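Local atomic coordinates of iron Super-Oxide Dismutase (Plasmodium knowlesi, PDB entry 2AWP), a protein that probably destroys superoxide radicals as an iron-dependent dismutase, converting two superoxide anions and two protons into hydrogen peroxide and molecular oxygen. Residues Ile64-Ala69 with His140-Pro145; Trp72-Tyr77 with Ser121-Leu126. One frame throughout, in Å; residues are numbered along the deposited sequence.

Interaction 1: Ile64-Ala69 with His140-Pro145; sequences IFNNAA and HDAGNP
Ala142 pushes its methyl group against the helix turn formed by Phe65, Asn66 and Ala69. Ala142 CB lies 3.6 Å from the carbonyl O of Asn66 and 4.0 Å from CB of Ala69, so it meets backbone on one residue and a methyl on the other. The carbonyl of Ala142 points to the helix as well: Ala142 O is only 3.1 Å from CB of Ala69, a tight fit. That same O accepts a hydrogen bond from ND2 of Asn73, one helix turn further on. With CG of Phe65 anti to the backbone N (chi1 174°), the tip of its ring reaches the loop: Phe65 CE2 and CZ each stand 4.0 Å from O of Ala142, and CA of Gly143 lies at the ring edge, near its plane. Within the helix, the methyl of Ala69 lies over one face of this ring, offset toward the rim.

The loop that receives the helix is a type II' beta turn from His140 to Gly143, closed by Gly143 N to His140 O at 3.0 Å, with Asp141 at the positive-phi corner (phi 60°). It follows strand 134-140 of the C-terminal domain, whereas helix 62-79 belongs to the alpha-hairpin domain, so the contact spans the two halves of the iron/manganese superoxide dismutase fold.

No direct hydrogen bond crosses between the segments; one water does the bridging, donating to OD1 of Asn66 at 2.8 Å and accepting from N of Ala142. Asn144 turns its amide two ways: Asn144 ND2 passes 4.1 Å from CB of Ala69 and bonds to OD1 of Asn73, while Asn144 OD1 caps N of Lys147 at the start of helix 145-148. Phe119 of the second subunit packs on both Asn66 and Ala142.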
loop_
_atom_site.group_PDB
_atom_site.type_symbol
_atom_site.label_atom_id
_atom_site.label_comp_id
_atom_site.label_asym_id
_atom_site.label_seq_id
_atom_site.Cartn_x
_atom_site.Cartn_y
_atom_site.Cartn_z
ATOM N N ILE A 64 15.494 7.797 -1.925
ATOM C CA ILE A 64 16.055 8.468 -0.727
ATOM C C ILE A 64 14.930 9.115 0.059
ATOM O O ILE A 64 14.807 8.902 1.252
ATOM C CB ILE A 64 17.196 9.502 -1.064
ATOM C CG1 ILE A 64 18.460 8.783 -1.531
ATOM C CG2 ILE A 64 17.555 10.358 0.185
ATOM C CD1 ILE A 64 19.461 9.775 -2.254
ATOM N N PHE A 65 14.067 9.841 -0.644
ATOM C CA PHE A 65 12.921 10.452 0.013
ATOM C C PHE A 65 12.022 9.398 0.636
ATOM O O PHE A 65 11.641 9.506 1.815
ATOM C CB PHE A 65 12.104 11.344 -0.926
ATOM C CG PHE A 65 10.832 11.852 -0.290
ATOM C CD1 PHE A 65 10.865 12.957 0.567
ATOM C CD2 PHE A 65 9.621 11.179 -0.489
ATOM C CE1 PHE A 65 9.705 13.395 1.192
ATOM C CE2 PHE A 65 8.445 11.619 0.115
ATOM C CZ PHE A 65 8.480 12.718 0.949
ATOM N N ASN A 66 11.684 8.380 -0.149
ATOM C CA ASN A 66 10.763 7.352 0.320
ATOM C C ASN A 66 11.253 6.747 1.641
ATOM O O ASN A 66 10.495 6.666 2.608
ATOM C CB ASN A 66 10.580 6.263 -0.741
ATOM C CG ASN A 66 9.729 6.725 -1.925
ATOM O OD1 ASN A 66 9.002 7.724 -1.860
ATOM N ND2 ASN A 66 9.821 5.989 -3.009
ATOM N N ASN A 67 12.533 6.358 1.683
ATOM C CA ASN A 67 13.104 5.804 2.900
ATOM C C ASN A 67 13.227 6.805 4.046
ATOM O O ASN A 67 12.783 6.517 5.147
ATOM C CB ASN A 67 14.428 5.094 2.626
ATOM C CG ASN A 67 14.219 3.816 1.892
ATOM O OD1 ASN A 67 13.864 2.788 2.501
ATOM N ND2 ASN A 67 14.334 3.881 0.543
ATOM N N ALA A 68 13.829 7.963 3.781
ATOM C CA ALA A 68 13.919 9.054 4.791
ATOM C C ALA A 68 12.551 9.436 5.387
ATOM O O ALA A 68 12.398 9.530 6.598
ATOM C CB ALA A 68 14.566 10.282 4.185
ATOM N N ALA A 69 11.571 9.688 4.534
ATOM C CA ALA A 69 10.247 10.120 5.023
ATOM C C ALA A 69 9.571 8.988 5.808
ATOM O O ALA A 69 8.985 9.221 6.860
ATOM C CB ALA A 69 9.381 10.579 3.866
ATOM N N HIS A 140 -0.061 10.152 0.808
ATOM C CA HIS A 140 0.045 8.892 0.107
ATOM C C HIS A 140 1.457 8.346 0.181
ATOM O O HIS A 140 2.426 9.108 0.049
ATOM C CB HIS A 140 -0.357 9.084 -1.352
ATOM C CG HIS A 140 -0.800 7.812 -2.030
ATOM N ND1 HIS A 140 -1.804 7.010 -1.530
ATOM C CD2 HIS A 140 -0.379 7.220 -3.174
ATOM C CE1 HIS A 140 -1.979 5.979 -2.338
ATOM N NE2 HIS A 140 -1.133 6.086 -3.341
ATOM N N ASP A 141 1.564 7.033 0.404
ATOM C CA ASP A 141 2.864 6.351 0.479
ATOM C C ASP A 141 3.756 6.915 1.614
ATOM O O ASP A 141 3.427 6.716 2.784
ATOM C CB ASP A 141 3.539 6.373 -0.909
ATOM C CG ASP A 141 2.694 5.688 -1.972
ATOM O OD1 ASP A 141 2.134 4.615 -1.727
ATOM O OD2 ASP A 141 2.590 6.215 -3.072
ATOM N N ALA A 142 4.864 7.580 1.282
ATOM C CA ALA A 142 5.804 8.159 2.273
ATOM C C ALA A 142 5.590 9.664 2.500
ATOM O O ALA A 142 6.335 10.315 3.264
ATOM C CB ALA A 142 7.234 7.910 1.854
ATOM N N GLY A 143 4.587 10.216 1.838
ATOM C CA GLY A 143 4.362 11.657 1.887
ATOM C C GLY A 143 4.047 12.165 3.278
ATOM O O GLY A 143 3.456 11.456 4.086
ATOM N N ASN A 144 4.449 13.399 3.565
ATOM C CA ASN A 144 3.991 14.019 4.811
ATOM C C ASN A 144 3.826 15.536 4.695
ATOM O O ASN A 144 4.306 16.151 3.724
ATOM C CB ASN A 144 4.851 13.591 6.010
ATOM C CG ASN A 144 6.296 14.077 5.915
ATOM O OD1 ASN A 144 6.562 15.260 5.646
ATOM N ND2 ASN A 144 7.227 13.174 6.170
ATOM N N PRO A 145 3.103 16.131 5.639
ATOM C CA PRO A 145 2.859 17.587 5.589
ATOM C C PRO A 145 4.112 18.513 5.648
ATOM O O PRO A 145 4.030 19.647 5.218
ATOM C CB PRO A 145 1.917 17.831 6.792
ATOM C CG PRO A 145 1.246 16.456 7.020
ATOM C CD PRO A 145 2.396 15.497 6.769
HETATM O O HOH W 1 6.326 8.343 -1.328
#

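Interaction 2: Trp72-Tyr77 with Ser121-Leu126; sequences WNHSFY and SGWGWL
Trp123 reaches from its strand to helix 72-77, and Asn73 lies over one face of its indole: Asn73 CB is 3.7 Å from the centroid of the six-membered ring of Trp123 and 21° off the normal, a CH-pi contact. The rim of the same ring points at two other aromatics. It meets the face of His74 in a T-shaped pair with centroids 4.9 Å apart and planes at 86°, Trp123 CH2 standing over the imidazole centre. Toward Tyr77 the edge-to-face pair is offset and wider, at 6.0 Å between centroids, although Trp123 CZ3 comes within 3.7 Å of Tyr77 CB.

Around Trp125 the fit is looser. Trp125 CH2 meets the edge of Trp72, which is partly exposed, at 4.0 Å from Trp72 CZ3. Phe76 CD2 lies near the plane of Trp125 at its edge, 3.8 Å from Trp125 CZ3. OD1 of Asn73 also lies at the edge of the Trp125 indole, 3.5 Å from Trp125 CH2.

No hydrogen bond joins helix to strand here. ND2 of Asn73 and NE1 of Trp123 are both donors, and both bond to the side-chain OE1 of Gln70. His74, probably an iron ligand as in a close relative, donates through ND1 to the backbone O of Gln70. Trp123 against its face and this bond to Gln70 O probably fix the rotation of the imidazole.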
loop_
_atom_site.group_PDB
_atom_site.type_symbol
_atom_site.label_atom_id
_atom_site.label_comp_id
_atom_site.label_asym_id
_atom_site.label_seq_id
_atom_site.Cartn_x
_atom_site.Cartn_y
_atom_site.Cartn_z
ATOM N N TRP A 72 10.976 8.899 9.342
ATOM C CA TRP A 72 10.462 10.020 10.136
ATOM C C TRP A 72 8.980 9.783 10.488
ATOM O O TRP A 72 8.542 9.939 11.664
ATOM C CB TRP A 72 10.657 11.339 9.376
ATOM C CG TRP A 72 10.344 12.575 10.237
ATOM C CD1 TRP A 72 11.243 13.348 10.921
ATOM C CD2 TRP A 72 9.044 13.117 10.521
ATOM N NE1 TRP A 72 10.576 14.342 11.625
ATOM C CE2 TRP A 72 9.229 14.226 11.386
ATOM C CE3 TRP A 72 7.734 12.777 10.120
ATOM C CZ2 TRP A 72 8.148 15.000 11.862
ATOM C CZ3 TRP A 72 6.659 13.547 10.594
ATOM C CH2 TRP A 72 6.876 14.636 11.468
ATOM N N ASN A 73 8.209 9.389 9.485
ATOM C CA ASN A 73 6.752 9.139 9.675
ATOM C C ASN A 73 6.534 8.059 10.726
ATOM O O ASN A 73 5.594 8.118 11.509
ATOM C CB ASN A 73 6.132 8.630 8.369
ATOM C CG ASN A 73 6.112 9.660 7.260
ATOM O OD1 ASN A 73 6.242 10.858 7.495
ATOM N ND2 ASN A 73 5.937 9.188 6.028
ATOM N N HIS A 74 7.362 7.011 10.697
ATOM C CA HIS A 74 7.156 5.911 11.652
ATOM C C HIS A 74 7.509 6.308 13.062
ATOM O O HIS A 74 6.820 5.954 14.007
ATOM C CB HIS A 74 7.935 4.658 11.227
ATOM C CG HIS A 74 7.271 3.911 10.131
ATOM N ND1 HIS A 74 7.405 4.263 8.802
ATOM C CD2 HIS A 74 6.389 2.886 10.169
ATOM C CE1 HIS A 74 6.661 3.458 8.066
ATOM N NE2 HIS A 74 6.039 2.620 8.874
ATOM N N SER A 75 8.598 7.047 13.214
ATOM C CA SER A 75 8.946 7.537 14.538
ATOM C C SER A 75 7.856 8.430 15.136
ATOM O O SER A 75 7.520 8.303 16.313
ATOM C CB SER A 75 10.292 8.230 14.506
ATOM O OG SER A 75 11.293 7.238 14.398
ATOM N N PHE A 76 7.297 9.300 14.301
ATOM C CA PHE A 76 6.163 10.155 14.662
ATOM C C PHE A 76 4.914 9.320 14.992
ATOM O O PHE A 76 4.162 9.655 15.893
ATOM C CB PHE A 76 5.897 11.160 13.526
ATOM C CG PHE A 76 5.139 12.408 13.969
ATOM C CD1 PHE A 76 5.811 13.454 14.597
ATOM C CD2 PHE A 76 3.772 12.524 13.753
ATOM C CE1 PHE A 76 5.142 14.605 14.996
ATOM C CE2 PHE A 76 3.089 13.672 14.147
ATOM C CZ PHE A 76 3.774 14.717 14.779
ATOM N N TYR A 77 4.704 8.232 14.254
ATOM C CA TYR A 77 3.641 7.277 14.506
ATOM C C TYR A 77 3.772 6.575 15.871
ATOM O O TYR A 77 2.813 6.537 16.644
ATOM C CB TYR A 77 3.608 6.263 13.364
ATOM C CG TYR A 77 2.654 5.088 13.501
ATOM C CD1 TYR A 77 1.266 5.278 13.521
ATOM C CD2 TYR A 77 3.147 3.776 13.569
ATOM C CE1 TYR A 77 0.391 4.192 13.632
ATOM C CE2 TYR A 77 2.283 2.674 13.675
ATOM C CZ TYR A 77 0.902 2.888 13.688
ATOM O OH TYR A 77 0.024 1.813 13.773
ATOM N N SER A 121 -1.529 2.745 0.022
ATOM C CA SER A 121 -0.629 2.974 1.165
ATOM C C SER A 121 -0.643 4.447 1.556
ATOM O O SER A 121 -0.599 5.298 0.670
ATOM C CB SER A 121 0.813 2.553 0.782
ATOM O OG SER A 121 0.853 1.133 0.537
ATOM N N GLY A 122 -0.666 4.761 2.858
ATOM C CA GLY A 122 -0.701 6.183 3.255
ATOM C C GLY A 122 -0.841 6.444 4.743
ATOM O O GLY A 122 -0.660 5.549 5.557
ATOM N N TRP A 123 -1.226 7.670 5.093
ATOM C CA TRP A 123 -1.077 8.191 6.463
ATOM C C TRP A 123 -2.160 9.203 6.645
ATOM O O TRP A 123 -2.395 9.980 5.723
ATOM C CB TRP A 123 0.275 8.942 6.637
ATOM C CG TRP A 123 1.531 8.042 6.519
ATOM C CD1 TRP A 123 2.240 7.754 5.382
ATOM C CD2 TRP A 123 2.203 7.355 7.592
ATOM N NE1 TRP A 123 3.305 6.925 5.678
ATOM C CE2 TRP A 123 3.291 6.650 7.022
ATOM C CE3 TRP A 123 2.005 7.290 8.972
ATOM C CZ2 TRP A 123 4.149 5.898 7.776
ATOM C CZ3 TRP A 123 2.868 6.491 9.736
ATOM C CH2 TRP A 123 3.913 5.819 9.144
ATOM N N GLY A 124 -2.815 9.187 7.803
ATOM C CA GLY A 124 -3.724 10.272 8.193
ATOM C C GLY A 124 -3.003 11.178 9.186
ATOM O O GLY A 124 -2.218 10.700 10.009
ATOM N N TRP A 125 -3.242 12.486 9.108
ATOM C CA TRP A 125 -2.542 13.430 9.981
ATOM C C TRP A 125 -3.510 14.393 10.683
ATOM O O TRP A 125 -4.517 14.795 10.112
ATOM C CB TRP A 125 -1.543 14.273 9.177
ATOM C CG TRP A 125 -0.556 13.485 8.421
ATOM C CD1 TRP A 125 -0.710 12.973 7.159
ATOM C CD2 TRP A 125 0.746 13.093 8.863
ATOM N NE1 TRP A 125 0.409 12.300 6.795
ATOM C CE2 TRP A 125 1.328 12.355 7.816
ATOM C CE3 TRP A 125 1.492 13.322 10.035
ATOM C CZ2 TRP A 125 2.626 11.821 7.895
ATOM C CZ3 TRP A 125 2.797 12.770 10.124
ATOM C CH2 TRP A 125 3.343 12.037 9.053
ATOM N N LEU A 126 -3.192 14.731 11.937
ATOM C CA LEU A 126 -3.698 15.946 12.527
ATOM C C LEU A 126 -2.552 16.927 12.378
ATOM O O LEU A 126 -1.410 16.605 12.742
ATOM C CB LEU A 126 -4.067 15.771 14.008
ATOM C CG LEU A 126 -4.506 17.066 14.709
ATOM C CD1 LEU A 126 -5.788 17.622 14.093
ATOM C CD2 LEU A 126 -4.653 16.788 16.219
#

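Overall arrangement
From the N terminus, the chain first runs through helix 21-43 and helix 53-59 before entering helix 62-79, which supplies one side of both contacts. Residues 64-69 come first and 72-77 about two turns later. After helices 92-101 and 104-117, strand 122-129 packs back on residues 72-77, and interaction 2 closes a loop with 43 residues between its segments. The chain makes strand 134-140, and the turn after it reaches back to 64-69, so interaction 1 closes a 70-residue loop with interaction 2 nested inside. Their centres are 9 Å apart; they tie one hairpin-domain helix to the C-terminal domain's sheet (interaction 2) and to the turn that follows its edge strand 134-140 (interaction 1).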